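Cow rumen GH26 endo-mannanase (Metagenome, PDB 6UEH) probably hydrolyses internal beta-1,4-mannosidic bonds in mannans such as galactomannan, as a ruminal family 26 endo-mannanase with an accessory domain of the CBM6 family. Local coordinates at residues A[423-429]-A[445-451]; A[243-248]-A[267-271]; A[86-90]-A[101-106]; A[289-293]-A[348-354]. All coordinates share one frame; numbering follows the deposited sequence.

Interaction 1 (A[423-429]-A[445-451]); sequences MISLAEN and WLYFCPW
Strand 423-429, the seventh parallel strand of the TIM barrel, is flanked by loop 445-451, with Leu426 packed on Trp445 and Glu428 beside Trp451. Leu426 sets CD2 over the six-membered ring of Trp445, 3.5 Å from its centroid, a CH-pi contact. Backbone bonds tie the two segments: Leu446 N to Ile424 O at 2.7 Å and Leu426 N to Tyr447 O at 2.9 Å. Asn429 CG sits between its own backbone N and carbonyl carbon (chi1 48°), which brings OD1 to Cys449 N at 3.0 Å. The Glu428 carboxylate lies over a Trp451 face, the planes 25° apart. Its OE2 pairs with Arg309 and its OE1 bonds Tyr388, near a bound acetate, consistent with the substrate cleft. One water bridges Ala427 O and Tyr447 OH, which also bonds Glu360. The loop's far side lies against strand 169-174, where the Leu446 and Ile170 backbones bond, so it sits between the seventh and first strands. Strand 382-387 lies on the other flank of 423-429; helix 408-417 packs on Ile424 and Trp445.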
loop_
_atom_site.group_PDB
_atom_site.type_symbol
_atom_site.label_atom_id
_atom_site.label_comp_id
_atom_site.label_asym_id
_atom_site.label_seq_id
_atom_site.Cartn_x
_atom_site.Cartn_y
_atom_site.Cartn_z
ATOM N N MET A 423 -0.546 8.942 -5.581
ATOM C CA MET A 423 0.668 8.137 -5.581
ATOM C C MET A 423 0.599 7.089 -4.478
ATOM O O MET A 423 -0.033 7.304 -3.443
ATOM C CB MET A 423 1.906 9.017 -5.402
ATOM C CG MET A 423 2.201 9.912 -6.591
ATOM S SD MET A 423 3.652 10.940 -6.324
ATOM C CE MET A 423 3.089 11.986 -4.983
ATOM N N ILE A 424 1.247 5.952 -4.710
ATOM C CA ILE A 424 1.211 4.841 -3.766
ATOM C C ILE A 424 2.611 4.457 -3.317
ATOM O O ILE A 424 3.531 4.380 -4.132
ATOM C CB ILE A 424 0.528 3.622 -4.382
ATOM C CG1 ILE A 424 -0.826 4.034 -4.948
ATOM C CG2 ILE A 424 0.368 2.506 -3.354
ATOM C CD1 ILE A 424 -1.587 2.904 -5.455
ATOM N N SER A 425 2.765 4.207 -2.022
ATOM C CA SER A 425 4.075 3.897 -1.463
ATOM C C SER A 425 4.054 2.734 -0.475
ATOM O O SER A 425 2.994 2.293 -0.033
ATOM C CB SER A 425 4.641 5.129 -0.768
ATOM O OG SER A 425 3.865 5.448 0.375
ATOM N N LEU A 426 5.242 2.243 -0.139
ATOM C CA LEU A 426 5.406 1.318 0.973
ATOM C C LEU A 426 5.764 2.130 2.211
ATOM O O LEU A 426 6.941 2.350 2.502
ATOM C CB LEU A 426 6.484 0.275 0.672
ATOM C CG LEU A 426 6.155 -0.747 -0.420
ATOM C CD1 LEU A 426 7.371 -1.605 -0.741
ATOM C CD2 LEU A 426 4.975 -1.613 -0.001
ATOM N N ALA A 427 4.740 2.594 2.922
ATOM C CA ALA A 427 4.926 3.477 4.073
ATOM C C ALA A 427 5.672 2.783 5.206
ATOM O O ALA A 427 6.404 3.425 5.961
ATOM C CB ALA A 427 3.580 3.992 4.563
ATOM N N GLU A 428 5.458 1.476 5.330
ATOM C CA GLU A 428 6.193 0.636 6.272
ATOM C C GLU A 428 6.440 -0.732 5.657
ATOM O O GLU A 428 5.654 -1.197 4.830
ATOM C CB GLU A 428 5.436 0.453 7.593
ATOM C CG GLU A 428 5.185 1.708 8.400
ATOM C CD GLU A 428 4.546 1.403 9.743
ATOM O OE1 GLU A 428 4.621 0.236 10.183
ATOM O OE2 GLU A 428 3.966 2.321 10.356
ATOM N N ASN A 429 7.522 -1.383 6.070
ATOM C CA ASN A 429 7.754 -2.767 5.680
ATOM C C ASN A 429 8.747 -3.468 6.596
ATOM O O ASN A 429 9.470 -2.823 7.360
ATOM C CB ASN A 429 8.242 -2.857 4.226
ATOM C CG ASN A 429 9.370 -1.880 3.915
ATOM O OD1 ASN A 429 9.152 -0.836 3.292
ATOM N ND2 ASN A 429 10.581 -2.217 4.342
ATOM N N TRP A 445 5.924 1.455 -6.495
ATOM C CA TRP A 445 5.879 2.026 -5.148
ATOM C C TRP A 445 6.742 3.281 -5.084
ATOM O O TRP A 445 7.908 3.249 -5.481
ATOM C CB TRP A 445 6.370 1.024 -4.098
ATOM C CG TRP A 445 5.662 -0.301 -4.079
ATOM C CD1 TRP A 445 6.107 -1.474 -4.615
ATOM C CD2 TRP A 445 4.398 -0.594 -3.468
ATOM N NE1 TRP A 445 5.195 -2.478 -4.384
ATOM C CE2 TRP A 445 4.137 -1.963 -3.681
ATOM C CE3 TRP A 445 3.459 0.169 -2.766
ATOM C CZ2 TRP A 445 2.977 -2.585 -3.220
ATOM C CZ3 TRP A 445 2.310 -0.450 -2.306
ATOM C CH2 TRP A 445 2.078 -1.812 -2.536
ATOM N N LEU A 446 6.170 4.378 -4.597
ATOM C CA LEU A 446 6.873 5.664 -4.563
ATOM C C LEU A 446 8.116 5.628 -3.682
ATOM O O LEU A 446 9.165 6.154 -4.057
ATOM C CB LEU A 446 5.938 6.774 -4.078
ATOM C CG LEU A 446 6.592 8.136 -3.829
ATOM C CD1 LEU A 446 7.230 8.678 -5.108
ATOM C CD2 LEU A 446 5.580 9.123 -3.267
ATOM N N TYR A 447 7.991 5.028 -2.502
ATOM C CA TYR A 447 9.139 4.868 -1.616
ATOM C C TYR A 447 8.999 3.623 -0.743
ATOM O O TYR A 447 7.936 2.999 -0.706
ATOM C CB TYR A 447 9.341 6.125 -0.752
ATOM C CG TYR A 447 8.332 6.381 0.363
ATOM C CD1 TYR A 447 8.508 5.837 1.631
ATOM C CD2 TYR A 447 7.239 7.215 0.160
ATOM C CE1 TYR A 447 7.605 6.087 2.657
ATOM C CE2 TYR A 447 6.331 7.475 1.181
ATOM C CZ TYR A 447 6.518 6.908 2.426
ATOM O OH TYR A 447 5.620 7.164 3.444
ATOM N N PHE A 448 10.085 3.248 -0.072
ATOM C CA PHE A 448 10.040 2.169 0.911
ATOM C C PHE A 448 10.550 2.680 2.250
ATOM O O PHE A 448 11.221 3.710 2.309
ATOM C CB PHE A 448 10.850 0.944 0.452
ATOM C CG PHE A 448 12.325 1.208 0.234
ATOM C CD1 PHE A 448 13.202 1.303 1.306
ATOM C CD2 PHE A 448 12.841 1.302 -1.050
ATOM C CE1 PHE A 448 14.554 1.528 1.103
ATOM C CE2 PHE A 448 14.191 1.520 -1.261
ATOM C CZ PHE A 448 15.049 1.631 -0.184
ATOM N N CYS A 449 10.236 1.957 3.319
ATOM C CA CYS A 449 10.606 2.397 4.655
ATOM C C CYS A 449 10.509 1.265 5.671
ATOM O O CYS A 449 9.433 1.001 6.207
ATOM C CB CYS A 449 9.719 3.567 5.091
ATOM S SG CYS A 449 10.196 4.332 6.657
ATOM N N PRO A 450 11.635 0.589 5.935
ATOM C CA PRO A 450 11.659 -0.410 7.007
ATOM C C PRO A 450 11.385 0.241 8.359
ATOM O O PRO A 450 11.723 1.409 8.555
ATOM C CB PRO A 450 13.086 -0.965 6.946
ATOM C CG PRO A 450 13.578 -0.628 5.570
ATOM C CD PRO A 450 12.921 0.672 5.225
ATOM N N TRP A 451 10.772 -0.501 9.274
ATOM C CA TRP A 451 10.578 -0.013 10.632
ATOM C C TRP A 451 11.938 -0.002 11.328
ATOM O O TRP A 451 12.928 -0.474 10.761
ATOM C CB TRP A 451 9.565 -0.887 11.378
ATOM C CG TRP A 451 8.872 -0.199 12.523
ATOM C CD1 TRP A 451 8.871 -0.588 13.831
ATOM C CD2 TRP A 451 8.076 0.993 12.458
ATOM N NE1 TRP A 451 8.124 0.287 14.583
ATOM C CE2 TRP A 451 7.629 1.267 13.766
ATOM C CE3 TRP A 451 7.702 1.856 11.424
ATOM C CZ2 TRP A 451 6.827 2.368 14.066
ATOM C CZ3 TRP A 451 6.906 2.951 11.726
ATOM C CH2 TRP A 451 6.477 3.195 13.035
HETATM O O HOH W 1 6.231 6.307 5.796
#

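Interaction 2 (A[243-248]-A[267-271]); sequences VPKDFD and STFKT
Ser267 OG donates to Pro244 O at 2.6 Å and accepts a bond from Phe269 N at 2.9 Å, the second bond making an ST turn. With OG anti to its own nitrogen (chi1 175°), the hydroxyl meets both groups. Thr268 N bonds Lys245 O at 3.2 Å, and Thr268 OG1 accepts a bond from Phe247 N at 3.0 Å. One water meets Thr268 OG1 and Asp248 N, and another joins Thr268 O to Asp248 OD1. Next to these bonds the rings meet edge-to-face: Phe269 CD2 stands 3.4 Å above the plane of Phe247, over its centre, with the planes at 69°. Val243 CG1 sits over a face of Phe269, 3.9 Å from the centroid. Were Phe247 a leucine, Phe269 CD2 would probably lose the flat face it points at. The contact joins strand 243-244 and the turn after it to the loop between strand 261-262 and helix 280-301. From this helix, Lys280 makes a cation-pi contact with Phe247, and Tyr284 packs on Val243 and Phe269.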
loop_
_atom_site.group_PDB
_atom_site.type_symbol
_atom_site.label_atom_id
_atom_site.label_comp_id
_atom_site.label_asym_id
_atom_site.label_seq_id
_atom_site.Cartn_x
_atom_site.Cartn_y
_atom_site.Cartn_z
ATOM N N VAL A 243 -4.572 6.309 24.102
ATOM C CA VAL A 243 -5.684 6.698 24.960
ATOM C C VAL A 243 -5.531 5.957 26.284
ATOM O O VAL A 243 -4.845 4.935 26.341
ATOM C CB VAL A 243 -7.055 6.374 24.323
ATOM C CG1 VAL A 243 -7.232 7.134 23.013
ATOM C CG2 VAL A 243 -7.205 4.871 24.109
ATOM N N PRO A 244 -6.145 6.474 27.362
ATOM C CA PRO A 244 -6.110 5.712 28.616
ATOM C C PRO A 244 -6.839 4.381 28.476
ATOM O O PRO A 244 -7.907 4.341 27.867
ATOM C CB PRO A 244 -6.832 6.629 29.611
ATOM C CG PRO A 244 -6.727 7.996 29.018
ATOM C CD PRO A 244 -6.778 7.793 27.535
ATOM N N LYS A 245 -6.263 3.308 29.013
ATOM C CA LYS A 245 -6.924 2.008 28.999
ATOM C C LYS A 245 -8.223 2.079 29.790
ATOM O O LYS A 245 -9.284 1.691 29.301
ATOM C CB LYS A 245 -6.017 0.922 29.580
ATOM C CG LYS A 245 -4.771 0.624 28.767
ATOM C CD LYS A 245 -3.960 -0.479 29.433
ATOM C CE LYS A 245 -2.710 -0.820 28.642
ATOM N NZ LYS A 245 -1.917 -1.888 29.313
ATOM N N ASP A 246 -8.121 2.579 31.016
ATOM C CA ASP A 246 -9.279 2.787 31.876
ATOM C C ASP A 246 -9.788 4.216 31.716
ATOM O O ASP A 246 -9.423 5.106 32.483
ATOM C CB ASP A 246 -8.918 2.499 33.336
ATOM C CG ASP A 246 -10.082 2.718 34.284
ATOM O OD1 ASP A 246 -11.245 2.666 33.830
ATOM O OD2 ASP A 246 -9.831 2.931 35.488
ATOM N N PHE A 247 -10.631 4.429 30.712
ATOM C CA PHE A 247 -11.082 5.772 30.374
ATOM C C PHE A 247 -12.251 6.224 31.244
ATOM O O PHE A 247 -12.549 7.416 31.316
ATOM C CB PHE A 247 -11.470 5.842 28.897
ATOM C CG PHE A 247 -11.547 7.242 28.357
ATOM C CD1 PHE A 247 -10.404 8.017 28.247
ATOM C CD2 PHE A 247 -12.757 7.780 27.952
ATOM C CE1 PHE A 247 -10.466 9.305 27.748
ATOM C CE2 PHE A 247 -12.827 9.067 27.450
ATOM C CZ PHE A 247 -11.680 9.831 27.349
ATOM N N ASP A 248 -12.906 5.275 31.908
ATOM C CA ASP A 248 -14.036 5.596 32.776
ATOM C C ASP A 248 -13.604 6.434 33.975
ATOM O O ASP A 248 -14.293 7.378 34.360
ATOM C CB ASP A 248 -14.728 4.319 33.261
ATOM C CG ASP A 248 -15.469 3.596 32.152
ATOM O OD1 ASP A 248 -15.837 4.251 31.152
ATOM O OD2 ASP A 248 -15.689 2.373 32.281
ATOM N N SER A 267 -9.171 -0.492 25.116
ATOM C CA SER A 267 -9.601 0.581 26.009
ATOM C C SER A 267 -11.119 0.723 26.068
ATOM O O SER A 267 -11.828 0.290 25.162
ATOM C CB SER A 267 -8.981 1.912 25.577
ATOM O OG SER A 267 -9.472 2.980 26.369
ATOM N N THR A 268 -11.608 1.336 27.144
ATOM C CA THR A 268 -13.029 1.636 27.279
ATOM C C THR A 268 -13.358 2.969 26.608
ATOM O O THR A 268 -14.513 3.395 26.571
ATOM C CB THR A 268 -13.460 1.676 28.754
ATOM O OG1 THR A 268 -12.624 2.593 29.471
ATOM C CG2 THR A 268 -13.336 0.292 29.378
ATOM N N PHE A 269 -12.322 3.623 26.091
ATOM C CA PHE A 269 -12.465 4.809 25.251
ATOM C C PHE A 269 -13.392 4.497 24.077
ATOM O O PHE A 269 -13.107 3.611 23.272
ATOM C CB PHE A 269 -11.081 5.258 24.759
ATOM C CG PHE A 269 -11.077 6.551 23.984
ATOM C CD1 PHE A 269 -11.308 6.562 22.617
ATOM C CD2 PHE A 269 -10.782 7.749 24.616
ATOM C CE1 PHE A 269 -11.278 7.748 21.899
ATOM C CE2 PHE A 269 -10.749 8.940 23.906
ATOM C CZ PHE A 269 -10.997 8.940 22.546
ATOM N N LYS A 270 -14.511 5.211 23.996
ATOM C CA LYS A 270 -15.462 5.009 22.906
ATOM C C LYS A 270 -14.995 5.740 21.650
ATOM O O LYS A 270 -15.103 6.963 21.558
ATOM C CB LYS A 270 -16.861 5.480 23.311
ATOM C CG LYS A 270 -17.502 4.638 24.406
ATOM C CD LYS A 270 -18.936 5.071 24.672
ATOM C CE LYS A 270 -19.578 4.219 25.756
ATOM N NZ LYS A 270 -18.826 4.291 27.040
ATOM N N THR A 271 -14.475 4.977 20.693
ATOM C CA THR A 271 -13.864 5.540 19.490
ATOM C C THR A 271 -14.783 6.508 18.744
ATOM O O THR A 271 -14.367 7.606 18.371
ATOM C CB THR A 271 -13.425 4.421 18.521
ATOM O OG1 THR A 271 -12.341 3.687 19.103
ATOM C CG2 THR A 271 -12.975 5.004 17.190
HETATM O O HOH W 2 -12.742 2.005 32.042
HETATM O O HOH W 3 -15.244 5.421 28.940
#

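Interaction 3 (A[86-90]-A[101-106]); sequences DYQYT and DFGMHR
An aromatic cluster of Tyr87, Tyr89, Phe102 and His105 joins two strands of the CBM6 beta-sandwich. Strands 85-94 and 97-107 follow each other in the chain but belong to different sheets. The short segments run roughly antiparallel, at 151°, with their axes 8.1 Å apart, so side chains rather than backbone bonds make the contact. Tyr87 and His105 stack face to face. Their centroids are 3.7 Å apart, the planes differ by 17°, and His105 ND1 lies over the centre of the tyrosine ring. Tyr89 takes Phe102 CA over its face, 4.1 Å from the centroid, while the edge of the Phe102 ring turns toward that ring in an offset edge-to-face pair. Tyr89 OH ends 3.0 Å from His105 NE2. His105 NE2 donates to Phe102 O at 2.7 Å, a bond that limits imidazole rotation within the stack. Asp101 OD1 accepts a bond from Gly103 N in an Asx turn and another from Gln62. The end of Arg106 leads away, bonds Asn108 and forms a salt bridge with Glu441 of helix 435-441, linking the accessory domain to the GH26 domain. A water lies 3.0 Å from Tyr87 OH and donates to Arg106 O at 2.6 Å.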
loop_
_atom_site.group_PDB
_atom_site.type_symbol
_atom_site.label_atom_id
_atom_site.label_comp_id
_atom_site.label_asym_id
_atom_site.label_seq_id
_atom_site.Cartn_x
_atom_site.Cartn_y
_atom_site.Cartn_z
ATOM N N ASP A 86 -0.670 -18.178 -8.565
ATOM C CA ASP A 86 -2.097 -17.968 -8.812
ATOM C C ASP A 86 -2.520 -16.511 -8.633
ATOM O O ASP A 86 -2.035 -15.816 -7.737
ATOM C CB ASP A 86 -2.946 -18.838 -7.880
ATOM C CG ASP A 86 -2.779 -20.321 -8.139
ATOM O OD1 ASP A 86 -2.214 -20.693 -9.188
ATOM O OD2 ASP A 86 -3.229 -21.116 -7.288
ATOM N N TYR A 87 -3.442 -16.067 -9.483
ATOM C CA TYR A 87 -4.050 -14.749 -9.354
ATOM C C TYR A 87 -5.569 -14.885 -9.402
ATOM O O TYR A 87 -6.111 -15.480 -10.336
ATOM C CB TYR A 87 -3.567 -13.816 -10.461
ATOM C CG TYR A 87 -2.065 -13.796 -10.636
ATOM C CD1 TYR A 87 -1.263 -12.996 -9.832
ATOM C CD2 TYR A 87 -1.451 -14.571 -11.614
ATOM C CE1 TYR A 87 0.113 -12.972 -9.991
ATOM C CE2 TYR A 87 -0.076 -14.552 -11.783
ATOM C CZ TYR A 87 0.701 -13.750 -10.968
ATOM O OH TYR A 87 2.068 -13.726 -11.128
ATOM N N GLN A 88 -6.249 -14.332 -8.402
ATOM C CA GLN A 88 -7.695 -14.507 -8.265
ATOM C C GLN A 88 -8.500 -13.320 -8.794
ATOM O O GLN A 88 -8.165 -12.162 -8.540
ATOM C CB GLN A 88 -8.066 -14.757 -6.799
ATOM C CG GLN A 88 -7.665 -16.126 -6.266
ATOM C CD GLN A 88 -6.194 -16.214 -5.910
ATOM O OE1 GLN A 88 -5.570 -15.217 -5.547
ATOM N NE2 GLN A 88 -5.631 -17.415 -6.012
ATOM N N TYR A 89 -9.572 -13.627 -9.519
ATOM C CA TYR A 89 -10.467 -12.610 -10.063
ATOM C C TYR A 89 -11.924 -13.031 -9.911
ATOM O O TYR A 89 -12.263 -14.203 -10.083
ATOM C CB TYR A 89 -10.152 -12.345 -11.542
ATOM C CG TYR A 89 -8.813 -11.684 -11.764
ATOM C CD1 TYR A 89 -7.653 -12.440 -11.877
ATOM C CD2 TYR A 89 -8.707 -10.303 -11.854
ATOM C CE1 TYR A 89 -6.424 -11.840 -12.071
ATOM C CE2 TYR A 89 -7.483 -9.692 -12.049
ATOM C CZ TYR A 89 -6.345 -10.466 -12.157
ATOM O OH TYR A 89 -5.125 -9.862 -12.349
ATOM N N THR A 90 -12.785 -12.073 -9.587
ATOM C CA THR A 90 -14.218 -12.331 -9.533
ATOM C C THR A 90 -14.875 -11.978 -10.863
ATOM O O THR A 90 -14.928 -10.807 -11.248
ATOM C CB THR A 90 -14.901 -11.536 -8.410
ATOM O OG1 THR A 90 -14.315 -11.882 -7.150
ATOM C CG2 THR A 90 -16.393 -11.845 -8.377
ATOM N N ASP A 101 -10.814 -8.651 -18.063
ATOM C CA ASP A 101 -9.416 -8.318 -17.805
ATOM C C ASP A 101 -8.866 -9.184 -16.676
ATOM O O ASP A 101 -9.249 -9.025 -15.516
ATOM C CB ASP A 101 -9.291 -6.824 -17.469
ATOM C CG ASP A 101 -7.866 -6.395 -17.147
ATOM O OD1 ASP A 101 -6.910 -7.151 -17.425
ATOM O OD2 ASP A 101 -7.702 -5.274 -16.621
ATOM N N PHE A 102 -7.969 -10.103 -17.023
ATOM C CA PHE A 102 -7.357 -10.985 -16.037
ATOM C C PHE A 102 -5.993 -10.466 -15.579
ATOM O O PHE A 102 -5.175 -11.228 -15.064
ATOM C CB PHE A 102 -7.221 -12.406 -16.594
ATOM C CG PHE A 102 -8.500 -13.199 -16.552
ATOM C CD1 PHE A 102 -8.982 -13.698 -15.350
ATOM C CD2 PHE A 102 -9.216 -13.452 -17.710
ATOM C CE1 PHE A 102 -10.157 -14.426 -15.305
ATOM C CE2 PHE A 102 -10.392 -14.184 -17.671
ATOM C CZ PHE A 102 -10.862 -14.672 -16.466
ATOM N N GLY A 103 -5.754 -9.173 -15.781
ATOM C CA GLY A 103 -4.598 -8.499 -15.212
ATOM C C GLY A 103 -3.288 -8.604 -15.969
ATOM O O GLY A 103 -3.186 -9.294 -16.986
ATOM N N MET A 104 -2.281 -7.895 -15.468
ATOM C CA MET A 104 -0.934 -7.950 -16.025
ATOM C C MET A 104 -0.050 -8.765 -15.099
ATOM O O MET A 104 0.042 -8.473 -13.908
ATOM C CB MET A 104 -0.346 -6.552 -16.204
ATOM C CG MET A 104 -1.358 -5.465 -16.483
ATOM S SD MET A 104 -0.568 -3.843 -16.498
ATOM C CE MET A 104 -2.004 -2.776 -16.608
ATOM N N HIS A 105 0.602 -9.786 -15.641
ATOM C CA HIS A 105 1.393 -10.678 -14.808
ATOM C C HIS A 105 2.729 -11.021 -15.449
ATOM O O HIS A 105 2.904 -10.917 -16.663
ATOM C CB HIS A 105 0.594 -11.943 -14.501
ATOM C CG HIS A 105 -0.769 -11.661 -13.951
ATOM N ND1 HIS A 105 -0.962 -11.068 -12.723
ATOM C CD2 HIS A 105 -2.001 -11.856 -14.474
ATOM C CE1 HIS A 105 -2.258 -10.925 -12.505
ATOM N NE2 HIS A 105 -2.910 -11.396 -13.552
ATOM N N ARG A 106 3.675 -11.419 -14.608
ATOM C CA ARG A 106 5.035 -11.677 -15.047
ATOM C C ARG A 106 5.158 -13.010 -15.774
ATOM O O ARG A 106 4.744 -14.052 -15.264
ATOM C CB ARG A 106 5.980 -11.640 -13.843
ATOM C CG ARG A 106 7.445 -11.879 -14.153
ATOM C CD ARG A 106 8.280 -11.539 -12.927
ATOM N NE ARG A 106 9.687 -11.899 -13.070
ATOM C CZ ARG A 106 10.627 -11.568 -12.191
ATOM N NH1 ARG A 106 10.305 -10.866 -11.112
ATOM N NH2 ARG A 106 11.886 -11.936 -12.389
HETATM O O HOH W 4 4.176 -14.928 -12.863
#

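Interaction 4 (A[289-293]-A[348-354]); sequences IKMLA and LTNEYDL
Tyr352 lays one ring face against Ala293. The methyl CB stands 3.5 Å above the ring plane, offset toward the rim, and makes a CH-pi contact. Tyr352 CG is anti to its own carbonyl carbon (chi1 -72°), which sends the ring across to helix 280-301. Tyr352 OH lies 3.3 Å from Lys290 CB, at the aliphatic start of that side chain. Ile289 CG2 is 4.0 Å from Tyr352 CE2. That same methyl meets Leu348 CD2 at 3.8 Å. Leu348 CD2 and Leu354 CD1 both approach Ala293 CB, at 4.0 and 3.9 Å, so one small methyl is shared by three larger side chains. With a serine at Tyr352, the Ala293 methyl is likely to lose its aromatic cover. Asp353, with positive phi, turns the chain after the helix, and Leu354 N bonds back to Leu348 O at 2.8 Å. This turn brings Leu354 to the same contact as Leu348. Leu292 and Leu348 also touch Phe308 of strand 306-309. The contact is apolar packing between helix 280-301 and the end of helix 334-351 with its following turn, two neighbouring outer helices of a TIM barrel, each of which leads into a parallel strand of its wall.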
loop_
_atom_site.group_PDB
_atom_site.type_symbol
_atom_site.label_atom_id
_atom_site.label_comp_id
_atom_site.label_asym_id
_atom_site.label_seq_id
_atom_site.Cartn_x
_atom_site.Cartn_y
_atom_site.Cartn_z
ATOM N N ILE A 289 -4.851 16.550 19.714
ATOM C CA ILE A 289 -4.702 17.265 18.451
ATOM C C ILE A 289 -3.991 18.601 18.672
ATOM O O ILE A 289 -3.137 18.998 17.877
ATOM C CB ILE A 289 -6.067 17.500 17.775
ATOM C CG1 ILE A 289 -6.663 16.170 17.312
ATOM C CG2 ILE A 289 -5.936 18.443 16.588
ATOM C CD1 ILE A 289 -8.079 16.292 16.788
ATOM N N LYS A 290 -4.340 19.276 19.765
ATOM C CA LYS A 290 -3.730 20.556 20.118
ATOM C C LYS A 290 -2.222 20.425 20.306
ATOM O O LYS A 290 -1.450 21.243 19.802
ATOM C CB LYS A 290 -4.368 21.121 21.393
ATOM C CG LYS A 290 -3.801 22.470 21.837
ATOM C CD LYS A 290 -4.349 22.895 23.195
ATOM C CE LYS A 290 -3.918 21.923 24.288
ATOM N NZ LYS A 290 -4.335 22.360 25.655
ATOM N N MET A 291 -1.805 19.392 21.032
ATOM C CA MET A 291 -0.387 19.185 21.309
ATOM C C MET A 291 0.363 18.777 20.047
ATOM O O MET A 291 1.517 19.163 19.847
ATOM C CB MET A 291 -0.203 18.136 22.406
ATOM C CG MET A 291 -0.811 18.552 23.734
ATOM S SD MET A 291 -0.287 17.525 25.119
ATOM C CE MET A 291 -1.154 18.328 26.463
ATOM N N LEU A 292 -0.302 18.006 19.193
ATOM C CA LEU A 292 0.245 17.667 17.886
ATOM C C LEU A 292 0.408 18.912 17.018
ATOM O O LEU A 292 1.470 19.137 16.432
ATOM C CB LEU A 292 -0.650 16.656 17.170
ATOM C CG LEU A 292 -0.301 16.411 15.699
ATOM C CD1 LEU A 292 0.971 15.576 15.571
ATOM C CD2 LEU A 292 -1.467 15.761 14.963
ATOM N N ALA A 293 -0.651 19.714 16.940
ATOM C CA ALA A 293 -0.657 20.904 16.091
ATOM C C ALA A 293 0.427 21.885 16.512
ATOM O O ALA A 293 1.009 22.580 15.677
ATOM C CB ALA A 293 -2.020 21.577 16.126
ATOM N N LEU A 348 -6.894 20.482 11.719
ATOM C CA LEU A 348 -5.525 20.939 11.491
ATOM C C LEU A 348 -5.443 22.043 10.440
ATOM O O LEU A 348 -4.700 23.011 10.611
ATOM C CB LEU A 348 -4.624 19.769 11.079
ATOM C CG LEU A 348 -4.301 18.715 12.144
ATOM C CD1 LEU A 348 -3.169 17.808 11.676
ATOM C CD2 LEU A 348 -3.951 19.366 13.479
ATOM N N THR A 349 -6.204 21.903 9.356
ATOM C CA THR A 349 -6.113 22.855 8.251
ATOM C C THR A 349 -6.903 24.134 8.508
ATOM O O THR A 349 -6.466 25.220 8.133
ATOM C CB THR A 349 -6.598 22.237 6.916
ATOM O OG1 THR A 349 -7.972 21.841 7.028
ATOM C CG2 THR A 349 -5.744 21.032 6.540
ATOM N N ASN A 350 -8.063 24.016 9.144
ATOM C CA ASN A 350 -8.913 25.180 9.360
ATOM C C ASN A 350 -8.665 25.866 10.700
ATOM O O ASN A 350 -8.316 27.044 10.742
ATOM C CB ASN A 350 -10.388 24.789 9.244
ATOM C CG ASN A 350 -10.761 24.342 7.844
ATOM O OD1 ASN A 350 -10.325 24.933 6.858
ATOM N ND2 ASN A 350 -11.566 23.290 7.750
ATOM N N GLU A 351 -8.841 25.128 11.790
ATOM C CA GLU A 351 -8.725 25.710 13.121
ATOM C C GLU A 351 -7.279 26.056 13.476
ATOM O O GLU A 351 -7.019 27.078 14.112
ATOM C CB GLU A 351 -9.315 24.761 14.167
ATOM C CG GLU A 351 -9.283 25.303 15.586
ATOM C CD GLU A 351 -10.369 24.706 16.460
ATOM O OE1 GLU A 351 -11.562 24.959 16.179
ATOM O OE2 GLU A 351 -10.032 23.984 17.423
ATOM N N TYR A 352 -6.337 25.215 13.058
ATOM C CA TYR A 352 -4.933 25.436 13.392
ATOM C C TYR A 352 -4.131 26.006 12.224
ATOM O O TYR A 352 -2.935 26.267 12.359
ATOM C CB TYR A 352 -4.297 24.138 13.887
ATOM C CG TYR A 352 -4.775 23.739 15.264
ATOM C CD1 TYR A 352 -4.274 24.363 16.400
ATOM C CD2 TYR A 352 -5.739 22.753 15.431
ATOM C CE1 TYR A 352 -4.713 24.011 17.665
ATOM C CE2 TYR A 352 -6.184 22.393 16.693
ATOM C CZ TYR A 352 -5.667 23.024 17.804
ATOM O OH TYR A 352 -6.104 22.670 19.062
ATOM N N ASP A 353 -4.800 26.196 11.089
ATOM C CA ASP A 353 -4.216 26.851 9.918
ATOM C C ASP A 353 -2.908 26.194 9.468
ATOM O O ASP A 353 -1.961 26.874 9.069
ATOM C CB ASP A 353 -3.987 28.340 10.207
ATOM C CG ASP A 353 -3.940 29.183 8.944
ATOM O OD1 ASP A 353 -4.548 28.776 7.930
ATOM O OD2 ASP A 353 -3.301 30.257 8.968
ATOM N N LEU A 354 -2.866 24.869 9.534
ATOM C CA LEU A 354 -1.698 24.112 9.095
ATOM C C LEU A 354 -1.867 23.647 7.650
ATOM O O LEU A 354 -2.853 22.997 7.310
ATOM C CB LEU A 354 -1.463 22.920 10.021
ATOM C CG LEU A 354 -1.021 23.279 11.442
ATOM C CD1 LEU A 354 -1.184 22.096 12.382
ATOM C CD2 LEU A 354 0.423 23.753 11.429
#

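Interaction 3 comes first along the chain and lies in the CBM6 domain. Interactions 2, 4 and 1 follow in that order, all in the GH26 domain, and no two contacts touch. Interaction 1 lies in the barrel wall. Its centre is 31 Å from that of interaction 2 and 26 Å from that of interaction 4. Helix 280-301 links the latter two: it packs beside interaction 2 and supplies one side of interaction 4, though their centres stand 23 Å apart. The centre of interaction 3 is about 43 Å from the centres of both, and about 23 Å from that of interaction 1. Three contacts thus hold parts of the catalytic barrel, and the fourth lies in the separate accessory domain, whose Arg106 meets Glu441 of the catalytic domain.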